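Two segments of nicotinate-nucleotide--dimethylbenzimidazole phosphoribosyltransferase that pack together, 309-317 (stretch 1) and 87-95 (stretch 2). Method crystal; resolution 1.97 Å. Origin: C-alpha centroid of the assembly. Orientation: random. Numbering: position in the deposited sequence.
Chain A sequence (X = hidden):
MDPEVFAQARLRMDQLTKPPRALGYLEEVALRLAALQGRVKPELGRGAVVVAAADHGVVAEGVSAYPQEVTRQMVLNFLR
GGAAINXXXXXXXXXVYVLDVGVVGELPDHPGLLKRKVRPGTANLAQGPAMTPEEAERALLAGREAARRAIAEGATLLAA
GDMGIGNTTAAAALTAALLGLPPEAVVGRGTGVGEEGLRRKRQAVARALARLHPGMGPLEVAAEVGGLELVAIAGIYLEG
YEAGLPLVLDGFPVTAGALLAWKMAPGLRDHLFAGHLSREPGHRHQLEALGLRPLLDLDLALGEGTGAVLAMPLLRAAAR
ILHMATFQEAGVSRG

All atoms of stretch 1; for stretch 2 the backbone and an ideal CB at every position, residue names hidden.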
# COMPACT_ATOMS: atom_id res chain seq x y z
N VAL A 309 7.81 3.41 5.61
CA VAL A 309 7.85 2.02 6.07
C VAL A 309 6.66 1.21 5.56
O VAL A 309 6.81 0.04 5.20
CB VAL A 309 7.93 1.96 7.61
CG1 VAL A 309 7.76 0.53 8.10
CG2 VAL A 309 9.29 2.50 8.07
N LEU A 310 5.49 1.84 5.52
CA LEU A 310 4.29 1.16 5.02
C LEU A 310 4.44 0.82 3.54
O LEU A 310 3.82 -0.12 3.05
CB LEU A 310 3.06 2.06 5.20
CG LEU A 310 2.56 2.24 6.64
CD1 LEU A 310 1.42 3.25 6.66
CD2 LEU A 310 2.10 0.90 7.19
N ALA A 311 5.28 1.57 2.84
CA ALA A 311 5.49 1.33 1.41
C ALA A 311 6.55 0.27 1.09
O ALA A 311 6.65 -0.18 -0.05
CB ALA A 311 5.87 2.63 0.72
N MET A 312 7.32 -0.14 2.09
CA MET A 312 8.37 -1.13 1.83
C MET A 312 7.85 -2.46 1.29
O MET A 312 8.44 -3.02 0.37
CB MET A 312 9.22 -1.35 3.08
CG MET A 312 10.04 -0.12 3.46
SD MET A 312 11.20 -0.42 4.82
CE MET A 312 12.17 1.08 4.77
N PRO A 313 6.74 -2.98 1.84
CA PRO A 313 6.24 -4.26 1.31
C PRO A 313 5.86 -4.12 -0.17
O PRO A 313 5.97 -5.07 -0.94
CB PRO A 313 5.03 -4.55 2.19
CG PRO A 313 5.40 -3.92 3.50
CD PRO A 313 6.00 -2.59 3.06
N LEU A 314 5.42 -2.93 -0.56
CA LEU A 314 5.06 -2.69 -1.96
C LEU A 314 6.32 -2.72 -2.82
O LEU A 314 6.30 -3.25 -3.93
CB LEU A 314 4.35 -1.35 -2.13
CG LEU A 314 2.96 -1.22 -1.53
CD1 LEU A 314 2.40 0.17 -1.85
CD2 LEU A 314 2.05 -2.30 -2.11
N LEU A 315 7.41 -2.16 -2.30
CA LEU A 315 8.65 -2.16 -3.06
C LEU A 315 9.15 -3.59 -3.25
O LEU A 315 9.66 -3.95 -4.31
CB LEU A 315 9.73 -1.33 -2.34
CG LEU A 315 9.38 0.14 -2.12
CD1 LEU A 315 10.56 0.86 -1.48
CD2 LEU A 315 9.03 0.79 -3.44
N ARG A 316 9.00 -4.42 -2.21
CA ARG A 316 9.43 -5.81 -2.29
C ARG A 316 8.58 -6.56 -3.32
O ARG A 316 9.10 -7.34 -4.12
CB ARG A 316 9.30 -6.50 -0.93
CG ARG A 316 10.17 -5.88 0.16
CD ARG A 316 10.33 -6.81 1.34
NE ARG A 316 11.13 -6.19 2.40
CZ ARG A 316 10.61 -5.52 3.43
NH1 ARG A 316 9.30 -5.39 3.55
NH2 ARG A 316 11.42 -4.97 4.33
N ALA A 317 7.28 -6.31 -3.29
CA ALA A 317 6.36 -6.94 -4.23
C ALA A 317 6.74 -6.56 -5.66
O ALA A 317 6.76 -7.40 -6.55
CB ALA A 317 4.93 -6.50 -3.94
N UNK A 87 5.35 0.04 15.31
CA UNK A 87 4.31 -0.91 14.92
C UNK A 87 4.35 -1.22 13.43
O UNK A 87 4.22 -2.38 13.02
CB UNK A 87 2.93 -0.37 15.30
N UNK A 88 4.53 -0.19 12.61
CA UNK A 88 4.58 -0.38 11.17
C UNK A 88 5.85 -1.12 10.76
O UNK A 88 5.82 -1.96 9.86
CB UNK A 88 4.50 0.97 10.45
N UNK A 89 6.96 -0.82 11.43
CA UNK A 89 8.22 -1.48 11.13
C UNK A 89 8.11 -2.97 11.41
O UNK A 89 8.70 -3.79 10.70
CB UNK A 89 9.36 -0.86 11.94
N UNK A 90 7.36 -3.33 12.44
CA UNK A 90 7.19 -4.74 12.79
C UNK A 90 6.47 -5.47 11.65
O UNK A 90 6.82 -6.59 11.29
CB UNK A 90 6.41 -4.88 14.10
N UNK A 91 5.46 -4.81 11.08
CA UNK A 91 4.68 -5.40 10.00
C UNK A 91 5.39 -5.35 8.65
O UNK A 91 4.96 -6.00 7.70
CB UNK A 91 3.33 -4.69 9.89
N UNK A 92 6.47 -4.58 8.55
CA UNK A 92 7.18 -4.44 7.29
C UNK A 92 8.62 -4.94 7.27
O UNK A 92 9.38 -4.60 6.34
CB UNK A 92 7.17 -2.96 6.89
N UNK A 93 9.01 -5.75 8.25
CA UNK A 93 10.37 -6.28 8.35
C UNK A 93 11.38 -5.16 8.12
O UNK A 93 12.19 -5.20 7.19
CB UNK A 93 10.59 -7.41 7.34
N UNK A 94 11.31 -4.16 8.98
CA UNK A 94 12.16 -3.00 8.89
C UNK A 94 12.77 -2.68 10.25
O UNK A 94 12.04 -2.56 11.23
CB UNK A 94 11.37 -1.80 8.35
N UNK A 95 14.09 -2.56 10.29
CA UNK A 95 14.79 -2.23 11.53
C UNK A 95 14.55 -0.75 11.83
O UNK A 95 14.44 0.07 10.92
CB UNK A 95 16.29 -2.54 11.43

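Position 87 sits on the helix with nothing of stretch 1 within 5.5 Å of its ideal CB, so this contact sets no rule there; almost any helix-tolerant residue would serve. It is Q87, whose side chain stays out of reach of stretch 1.

Position 88 is different. Its CA-to-CB bond points toward stretch 1, and the ideal CB lies 4.0 Å from both V309 CG1 and L310 CD2. Two branched aliphatic side chains offer an apolar surface with no polar partner, which suits leucine, isoleucine, methionine or an aromatic ring. The residue is F88, with chi1 at m. Its ring lies against L310: CD2 of L310 stands 3.8 Å from the centroid of the F88 ring, 18° off the normal, a CH-pi contact over one face. L310 CG approaches F88 CD2 to 3.6 Å, so the flat ring meets more of the leucine than its tip.

At 89 the CB points sideways, 4.4 Å from V309 CG1, while the same methyl comes within 3.7 Å of the CA of 89. With the backbone itself in contact, a small residue is sufficient, though the sideways direction does not exclude a longer one. A89 is found, adding a light apolar touch to V309.

The CB of 90 points away from stretch 1 and meets none of it, leaving the choice open among helix formers; it is L90, which makes no contact with stretch 1. Position 91 is sideways, with no atom of stretch 1 within 5.5 Å of its ideal CB. Many residues would fit, and A91 occupies it.

Position 92 is the tightest. Its CB points toward stretch 1, 3.5 Å from V309 O, 3.9 Å from P313 CG and 4.6 Å from M312 CB. A methyl fills this space well, and glycine would also be accommodated; a longer side chain would have to find its way past these atoms. A92 is the answer, its CB also 3.8 Å from V309 CG1. Its backbone works as well: the carbonyl receives two hydrogen bonds from R316, NH1 to A92 O and NH2 to A92 O, both 2.9 Å, with the oxygen at the edge of the guanidinium, near its plane.

At 93 phi/psi are 46/61, a left-handed conformation in which glycine, asparagine and aspartate are most at ease. The CB points sideways, 4.0 Å from R316 NH2, so an acidic group would be electrostatically welcome. D93 fits both preferences. Its CB lies over one face of the guanidinium, and OD2 is 4.2 Å from R316 NH2, well out of the guanidinium plane: opposite charges near each other but no salt bridge, since no N-H points at the oxygen.

Position 94 turns extended, at -133/127, and its CB points toward stretch 1, 3.8 Å from M312 SD and 4.3 Å from V309 CG1. A modest apolar residue such as valine, alanine or cysteine suits. C94, with chi1 at t, places SG 3.6 Å from M312 SD and 4.0 Å from V309 CG2.

Position 95 is out of reach, unconstrained here, and is A95.

Stretch 2, residues 87-95: QFALAADCA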
# COMPACT_ATOMS: atom_id res chain seq x y z
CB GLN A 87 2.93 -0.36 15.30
CG GLN A 87 2.75 -0.10 16.79
CD GLN A 87 3.24 -1.25 17.66
OE1 GLN A 87 2.95 -2.41 17.40
NE2 GLN A 87 4.00 -0.91 18.70
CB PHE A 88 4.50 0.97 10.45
CG PHE A 88 3.16 1.66 10.59
CD1 PHE A 88 2.07 1.00 11.15
CD2 PHE A 88 2.99 2.97 10.14
CE1 PHE A 88 0.82 1.62 11.26
CE2 PHE A 88 1.75 3.60 10.24
CZ PHE A 88 0.66 2.92 10.81
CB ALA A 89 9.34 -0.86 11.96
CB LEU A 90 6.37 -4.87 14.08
CG LEU A 90 6.15 -6.31 14.56
CD1 LEU A 90 7.48 -6.92 14.96
CD2 LEU A 90 5.18 -6.32 15.73
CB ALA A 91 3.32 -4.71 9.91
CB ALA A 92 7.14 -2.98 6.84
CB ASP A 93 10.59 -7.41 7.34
CG ASP A 93 11.97 -8.04 7.45
OD1 ASP A 93 12.48 -8.17 8.58
OD2 ASP A 93 12.54 -8.42 6.41
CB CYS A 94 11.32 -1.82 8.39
SG CYS A 94 12.18 -0.25 8.24
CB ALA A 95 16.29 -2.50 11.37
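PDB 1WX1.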